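Local coordinates for protein nucleoporin nup120 (Schizosaccharomyces pombe, PDB 4GQ2) that serves as a structural component of the nuclear pore complex and may also act as a docking partner for transport factors, at residues Leu771-Tyr779 against Leu812-Phe823. Numbering follows the deposited sequence.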
ATOM      1  N   LEU A 771      -6.504  -1.570  -1.595  1.00 32.59           N
ATOM      2  CA  LEU A 771      -6.908  -1.270  -2.972  1.00 38.32           C
ATOM      3  C   LEU A 771      -7.426  -2.514  -3.703  1.00 40.13           C
ATOM      4  O   LEU A 771      -8.276  -2.408  -4.574  1.00 33.27           O
ATOM      5  CB  LEU A 771      -5.779  -0.596  -3.755  1.00 30.57           C
ATOM      6  CG  LEU A 771      -6.130  -0.047  -5.140  1.00 29.42           C
ATOM      7  CD1 LEU A 771      -7.238   0.996  -5.064  1.00 27.60           C
ATOM      8  CD2 LEU A 771      -4.892   0.525  -5.834  1.00 28.99           C
ATOM      9  N   GLN A 772      -6.917  -3.687  -3.334  1.00 39.20           N
ATOM     10  CA  GLN A 772      -7.438  -4.951  -3.861  1.00 32.88           C
ATOM     11  C   GLN A 772      -8.836  -5.216  -3.297  1.00 35.74           C
ATOM     12  O   GLN A 772      -9.713  -5.713  -4.000  1.00 46.26           O
ATOM     13  CB  GLN A 772      -6.486  -6.124  -3.546  1.00 32.47           C
ATOM     14  CG  GLN A 772      -5.118  -6.017  -4.213  1.00 35.79           C
ATOM     15  CD  GLN A 772      -4.078  -6.980  -3.661  1.00 41.08           C
ATOM     16  OE1 GLN A 772      -4.258  -7.587  -2.603  1.00 42.68           O
ATOM     17  NE2 GLN A 772      -2.973  -7.125  -4.386  1.00 35.65           N
ATOM     18  N   PHE A 773      -9.036  -4.877  -2.026  1.00 38.53           N
ATOM     19  CA  PHE A 773     -10.345  -4.958  -1.366  1.00 34.10           C
ATOM     20  C   PHE A 773     -11.354  -4.049  -2.091  1.00 37.68           C
ATOM     21  O   PHE A 773     -12.454  -4.486  -2.437  1.00 34.29           O
ATOM     22  CB  PHE A 773     -10.170  -4.543   0.094  1.00 34.62           C
ATOM     23  CG  PHE A 773     -11.395  -4.701   0.949  1.00 33.04           C
ATOM     24  CD1 PHE A 773     -12.367  -3.714   0.985  1.00 32.77           C
ATOM     25  CD2 PHE A 773     -11.533  -5.806   1.786  1.00 35.71           C
ATOM     26  CE1 PHE A 773     -13.478  -3.839   1.808  1.00 32.56           C
ATOM     27  CE2 PHE A 773     -12.643  -5.938   2.610  1.00 34.21           C
ATOM     28  CZ  PHE A 773     -13.617  -4.950   2.625  1.00 29.84           C
ATOM     29  N   PHE A 774     -10.974  -2.792  -2.326  1.00 35.22           N
ATOM     30  CA  PHE A 774     -11.786  -1.880  -3.137  1.00 32.89           C
ATOM     31  C   PHE A 774     -12.096  -2.487  -4.507  1.00 37.41           C
ATOM     32  O   PHE A 774     -13.227  -2.406  -4.992  1.00 37.00           O
ATOM     33  CB  PHE A 774     -11.053  -0.552  -3.326  1.00 30.59           C
ATOM     34  CG  PHE A 774     -11.761   0.419  -4.238  1.00 27.56           C
ATOM     35  CD1 PHE A 774     -12.889   1.117  -3.803  1.00 21.79           C
ATOM     36  CD2 PHE A 774     -11.290   0.649  -5.522  1.00 26.97           C
ATOM     37  CE1 PHE A 774     -13.521   2.030  -4.627  1.00 23.65           C
ATOM     38  CE2 PHE A 774     -11.928   1.558  -6.361  1.00 26.97           C
ATOM     39  CZ  PHE A 774     -13.049   2.249  -5.913  1.00 24.19           C
ATOM     40  N   SER A 775     -11.081  -3.089  -5.124  1.00 34.31           N
ATOM     41  CA  SER A 775     -11.225  -3.678  -6.446  1.00 34.60           C
ATOM     42  C   SER A 775     -12.296  -4.755  -6.428  1.00 34.96           C
ATOM     43  O   SER A 775     -13.132  -4.825  -7.325  1.00 40.60           O
ATOM     44  CB  SER A 775      -9.886  -4.245  -6.922  1.00 32.91           C
ATOM     45  OG  SER A 775      -8.955  -3.199  -7.143  1.00 34.74           O
ATOM     46  N   ALA A 776     -12.288  -5.569  -5.380  1.00 35.96           N
ATOM     47  CA  ALA A 776     -13.252  -6.653  -5.242  1.00 33.98           C
ATOM     48  C   ALA A 776     -14.688  -6.141  -5.100  1.00 38.33           C
ATOM     49  O   ALA A 776     -15.608  -6.742  -5.650  1.00 46.89           O
ATOM     50  CB  ALA A 776     -12.871  -7.561  -4.088  1.00 26.38           C
ATOM     51  N   LEU A 777     -14.877  -5.021  -4.400  1.00 36.71           N
ATOM     52  CA  LEU A 777     -16.216  -4.435  -4.219  1.00 36.28           C
ATOM     53  C   LEU A 777     -16.819  -3.901  -5.518  1.00 42.39           C
ATOM     54  O   LEU A 777     -18.036  -3.753  -5.629  1.00 40.34           O
ATOM     55  CB  LEU A 777     -16.199  -3.308  -3.182  1.00 35.53           C
ATOM     56  CG  LEU A 777     -15.903  -3.678  -1.728  1.00 45.11           C
ATOM     57  CD1 LEU A 777     -15.602  -2.430  -0.909  1.00 43.77           C
ATOM     58  CD2 LEU A 777     -17.062  -4.465  -1.135  1.00 48.71           C
ATOM     59  N   ASN A 778     -15.963  -3.596  -6.489  1.00 42.94           N
ATOM     60  CA  ASN A 778     -16.414  -3.040  -7.756  1.00 36.95           C
ATOM     61  C   ASN A 778     -16.373  -4.069  -8.876  1.00 40.79           C
ATOM     62  O   ASN A 778     -16.437  -3.715 -10.055  1.00 42.67           O
ATOM     63  CB  ASN A 778     -15.569  -1.823  -8.120  1.00 35.38           C
ATOM     64  CG  ASN A 778     -15.873  -0.631  -7.247  1.00 42.49           C
ATOM     65  OD1 ASN A 778     -16.847   0.078  -7.474  1.00 46.79           O
ATOM     66  ND2 ASN A 778     -15.039  -0.404  -6.236  1.00 42.42           N
ATOM     67  N   TYR A 779     -16.256  -5.341  -8.494  1.00 41.80           N
ATOM     68  CA  TYR A 779     -16.136  -6.437  -9.448  1.00 42.87           C
ATOM     69  C   TYR A 779     -17.279  -6.400 -10.454  1.00 44.32           C
ATOM     70  O   TYR A 779     -18.446  -6.273 -10.083  1.00 45.78           O
ATOM     71  CB  TYR A 779     -16.086  -7.790  -8.731  1.00 39.91           C
ATOM     72  CG  TYR A 779     -15.990  -8.963  -9.679  1.00 48.28           C
ATOM     73  CD1 TYR A 779     -14.935  -9.064 -10.583  1.00 47.18           C
ATOM     74  CD2 TYR A 779     -16.956  -9.971  -9.681  1.00 48.94           C
ATOM     75  CE1 TYR A 779     -14.839 -10.131 -11.454  1.00 49.75           C
ATOM     76  CE2 TYR A 779     -16.869 -11.046 -10.553  1.00 41.33           C
ATOM     77  CZ  TYR A 779     -15.808 -11.117 -11.437  1.00 47.18           C
ATOM     78  OH  TYR A 779     -15.696 -12.168 -12.314  1.00 59.10           O
ATOM     79  N   LEU A 812     -17.793   7.924  -1.223  1.00 35.54           N
ATOM     80  CA  LEU A 812     -16.926   6.778  -1.515  1.00 38.61           C
ATOM     81  C   LEU A 812     -16.014   6.385  -0.344  1.00 32.21           C
ATOM     82  O   LEU A 812     -15.791   5.194  -0.096  1.00 35.22           O
ATOM     83  CB  LEU A 812     -16.098   7.082  -2.763  1.00 41.37           C
ATOM     84  CG  LEU A 812     -15.259   6.038  -3.513  1.00 50.95           C
ATOM     85  CD1 LEU A 812     -13.949   5.716  -2.793  1.00 39.48           C
ATOM     86  CD2 LEU A 812     -16.068   4.789  -3.829  1.00 60.57           C
ATOM     87  N   VAL A 813     -15.500   7.375   0.382  1.00 34.46           N
ATOM     88  CA  VAL A 813     -14.647   7.095   1.543  1.00 32.44           C
ATOM     89  C   VAL A 813     -15.453   6.341   2.586  1.00 33.76           C
ATOM     90  O   VAL A 813     -15.014   5.313   3.092  1.00 34.69           O
ATOM     91  CB  VAL A 813     -14.047   8.374   2.156  1.00 31.20           C
ATOM     92  CG1 VAL A 813     -13.304   8.053   3.438  1.00 30.24           C
ATOM     93  CG2 VAL A 813     -13.103   9.046   1.169  1.00 32.57           C
ATOM     94  N   THR A 814     -16.648   6.841   2.882  1.00 36.09           N
ATOM     95  CA  THR A 814     -17.496   6.210   3.879  1.00 32.73           C
ATOM     96  C   THR A 814     -17.804   4.771   3.485  1.00 34.84           C
ATOM     97  O   THR A 814     -17.670   3.860   4.304  1.00 32.29           O
ATOM     98  CB  THR A 814     -18.789   6.998   4.110  1.00 34.69           C
ATOM     99  OG1 THR A 814     -18.467   8.355   4.448  1.00 35.96           O
ATOM    100  CG2 THR A 814     -19.578   6.378   5.237  1.00 30.67           C
ATOM    101  N   GLU A 815     -18.184   4.577   2.224  1.00 37.63           N
ATOM    102  CA  GLU A 815     -18.503   3.256   1.692  1.00 40.69           C
ATOM    103  C   GLU A 815     -17.335   2.285   1.833  1.00 38.62           C
ATOM    104  O   GLU A 815     -17.499   1.189   2.359  1.00 35.15           O
ATOM    105  CB  GLU A 815     -18.919   3.352   0.223  1.00 41.33           C
ATOM    106  CG  GLU A 815     -20.276   4.014  -0.009  1.00 48.17           C
ATOM    107  CD  GLU A 815     -20.674   4.059  -1.479  1.00 56.58           C
ATOM    108  OE1 GLU A 815     -19.950   3.488  -2.327  1.00 63.58           O
ATOM    109  OE2 GLU A 815     -21.717   4.670  -1.788  1.00 58.45           O
ATOM    110  N   LEU A 816     -16.157   2.692   1.365  1.00 33.63           N
ATOM    111  CA  LEU A 816     -15.008   1.800   1.400  1.00 36.35           C
ATOM    112  C   LEU A 816     -14.589   1.492   2.836  1.00 35.33           C
ATOM    113  O   LEU A 816     -14.438   0.316   3.194  1.00 34.26           O
ATOM    114  CB  LEU A 816     -13.834   2.347   0.568  1.00 30.74           C
ATOM    115  CG  LEU A 816     -12.529   1.545   0.643  1.00 33.14           C
ATOM    116  CD1 LEU A 816     -12.758   0.090   0.250  1.00 29.02           C
ATOM    117  CD2 LEU A 816     -11.448   2.183  -0.226  1.00 33.81           C
ATOM    118  N   VAL A 817     -14.432   2.537   3.649  1.00 31.43           N
ATOM    119  CA  VAL A 817     -14.031   2.379   5.056  1.00 35.24           C
ATOM    120  C   VAL A 817     -15.044   1.548   5.851  1.00 36.04           C
ATOM    121  O   VAL A 817     -14.655   0.701   6.679  1.00 33.32           O
ATOM    122  CB  VAL A 817     -13.786   3.742   5.747  1.00 33.01           C
ATOM    123  CG1 VAL A 817     -13.487   3.561   7.226  1.00 35.92           C
ATOM    124  CG2 VAL A 817     -12.637   4.480   5.076  1.00 30.35           C
ATOM    125  N   GLU A 818     -16.331   1.766   5.576  1.00 34.88           N
ATOM    126  CA  GLU A 818     -17.400   1.034   6.259  1.00 39.13           C
ATOM    127  C   GLU A 818     -17.269  -0.467   6.002  1.00 38.66           C
ATOM    128  O   GLU A 818     -17.404  -1.268   6.927  1.00 39.06           O
ATOM    129  CB  GLU A 818     -18.784   1.558   5.845  1.00 46.55           C
ATOM    130  CG  GLU A 818     -19.926   1.166   6.777  1.00 46.39           C
ATOM    131  CD  GLU A 818     -20.721  -0.041   6.302  1.00 55.69           C
ATOM    132  OE1 GLU A 818     -20.478  -0.532   5.179  1.00 58.42           O
ATOM    133  OE2 GLU A 818     -21.608  -0.500   7.051  1.00 56.07           O
ATOM    134  N   LYS A 819     -16.966  -0.837   4.759  1.00 42.66           N
ATOM    135  CA  LYS A 819     -16.762  -2.246   4.404  1.00 38.58           C
ATOM    136  C   LYS A 819     -15.523  -2.833   5.064  1.00 37.47           C
ATOM    137  O   LYS A 819     -15.538  -3.977   5.537  1.00 39.90           O
ATOM    138  CB  LYS A 819     -16.686  -2.428   2.892  1.00 42.17           C
ATOM    139  CG  LYS A 819     -18.029  -2.376   2.184  1.00 46.91           C
ATOM    140  CD  LYS A 819     -18.906  -3.560   2.571  1.00 50.37           C
ATOM    141  CE  LYS A 819     -20.177  -3.611   1.740  1.00 52.31           C
ATOM    142  NZ  LYS A 819     -20.910  -2.315   1.758  1.00 56.53           N
ATOM    143  N   LEU A 820     -14.451  -2.047   5.098  1.00 39.13           N
ATOM    144  CA  LEU A 820     -13.218  -2.474   5.760  1.00 37.13           C
ATOM    145  C   LEU A 820     -13.511  -2.762   7.229  1.00 39.67           C
ATOM    146  O   LEU A 820     -13.037  -3.757   7.785  1.00 35.59           O
ATOM    147  CB  LEU A 820     -12.113  -1.415   5.620  1.00 29.28           C
ATOM    148  CG  LEU A 820     -11.402  -1.302   4.260  1.00 33.46           C
ATOM    149  CD1 LEU A 820     -10.522  -0.055   4.195  1.00 29.51           C
ATOM    150  CD2 LEU A 820     -10.573  -2.546   3.981  1.00 33.03           C
ATOM    151  N   PHE A 821     -14.317  -1.888   7.831  1.00 39.10           N
ATOM    152  CA  PHE A 821     -14.702  -2.024   9.221  1.00 35.12           C
ATOM    153  C   PHE A 821     -15.449  -3.328   9.435  1.00 35.49           C
ATOM    154  O   PHE A 821     -15.062  -4.126  10.289  1.00 50.67           O
ATOM    155  CB  PHE A 821     -15.532  -0.825   9.692  1.00 34.48           C
ATOM    156  CG  PHE A 821     -15.793  -0.829  11.168  1.00 35.78           C
ATOM    157  CD1 PHE A 821     -14.843  -0.326  12.054  1.00 31.54           C
ATOM    158  CD2 PHE A 821     -16.978  -1.364  11.680  1.00 32.08           C
ATOM    159  CE1 PHE A 821     -15.073  -0.339  13.422  1.00 35.89           C
ATOM    160  CE2 PHE A 821     -17.210  -1.381  13.050  1.00 39.49           C
ATOM    161  CZ  PHE A 821     -16.256  -0.867  13.921  1.00 38.35           C
ATOM    162  N   LEU A 822     -16.495  -3.553   8.642  1.00 36.36           N
ATOM    163  CA  LEU A 822     -17.247  -4.818   8.668  1.00 38.43           C
ATOM    164  C   LEU A 822     -16.350  -6.048   8.573  1.00 38.40           C
ATOM    165  O   LEU A 822     -16.685  -7.100   9.114  1.00 43.66           O
ATOM    166  CB  LEU A 822     -18.280  -4.850   7.534  1.00 45.83           C
ATOM    167  CG  LEU A 822     -19.748  -4.457   7.746  1.00 53.42           C
ATOM    168  CD1 LEU A 822     -20.083  -3.927   9.139  1.00 42.02           C
ATOM    169  CD2 LEU A 822     -20.168  -3.468   6.665  1.00 47.61           C
ATOM    170  N   PHE A 823     -15.220  -5.919   7.877  1.00 39.25           N
ATOM    171  CA  PHE A 823     -14.271  -7.028   7.737  1.00 40.15           C
ATOM    172  C   PHE A 823     -13.145  -6.940   8.760  1.00 44.19           C
ATOM    173  O   PHE A 823     -12.137  -7.641   8.653  1.00 44.22           O
ATOM    174  CB  PHE A 823     -13.740  -7.134   6.302  1.00 39.24           C
ATOM    175  CG  PHE A 823     -14.661  -7.890   5.382  1.00 37.30           C
ATOM    176  CD1 PHE A 823     -15.825  -7.297   4.897  1.00 37.53           C
ATOM    177  CD2 PHE A 823     -14.375  -9.202   5.014  1.00 32.86           C
ATOM    178  CE1 PHE A 823     -16.689  -7.997   4.062  1.00 37.78           C
ATOM    179  CE2 PHE A 823     -15.235  -9.910   4.184  1.00 39.55           C
ATOM    180  CZ  PHE A 823     -16.392  -9.305   3.701  1.00 38.39           C
TER
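Phe773 drives its ring between the side chains of Leu816, Lys819, Leu820 and Phe823. The ring reaches across because chi1 (-174°) sets CG opposite the backbone N, carrying it toward helix 812-822. Leu820 CD2 sits over the centre of one face, a CH-pi contact 3.7 Å from the ring centroid. Leu816 CD1 and Lys819 CB lie at the ring's edge, the latter 3.7 Å from Phe773 CE1. The far edge of Phe773 points at the face of the partly exposed Phe823, a T-shaped pair with planes at 80°. This is the tight part of a mostly buried helix-helix contact; the two segments run at 104° to each other. Helix 812-822 overlaps the region assigned to HEAT repeats. Phe774 extends the buried side: its CE1 meets Leu812 CD2 at 3.8 Å. Leu816 also touches helix 719-739, and Phe774 touches Ser798 of helix 790-803. The contact is looser toward Leu777 and Lys819, both partly exposed. There Leu777 CD1 rests 3.9 Å from Lys819 CG, while the lysine chain bends and its NZ leads away to a long salt bridge with Glu818. Were Phe773 replaced by alanine, Leu820 CD2 would probably face a gap and Phe823 would lose the ring edge that meets its face. No hydrogen bond crosses the interface, so apolar fit and ring contacts join the two helices.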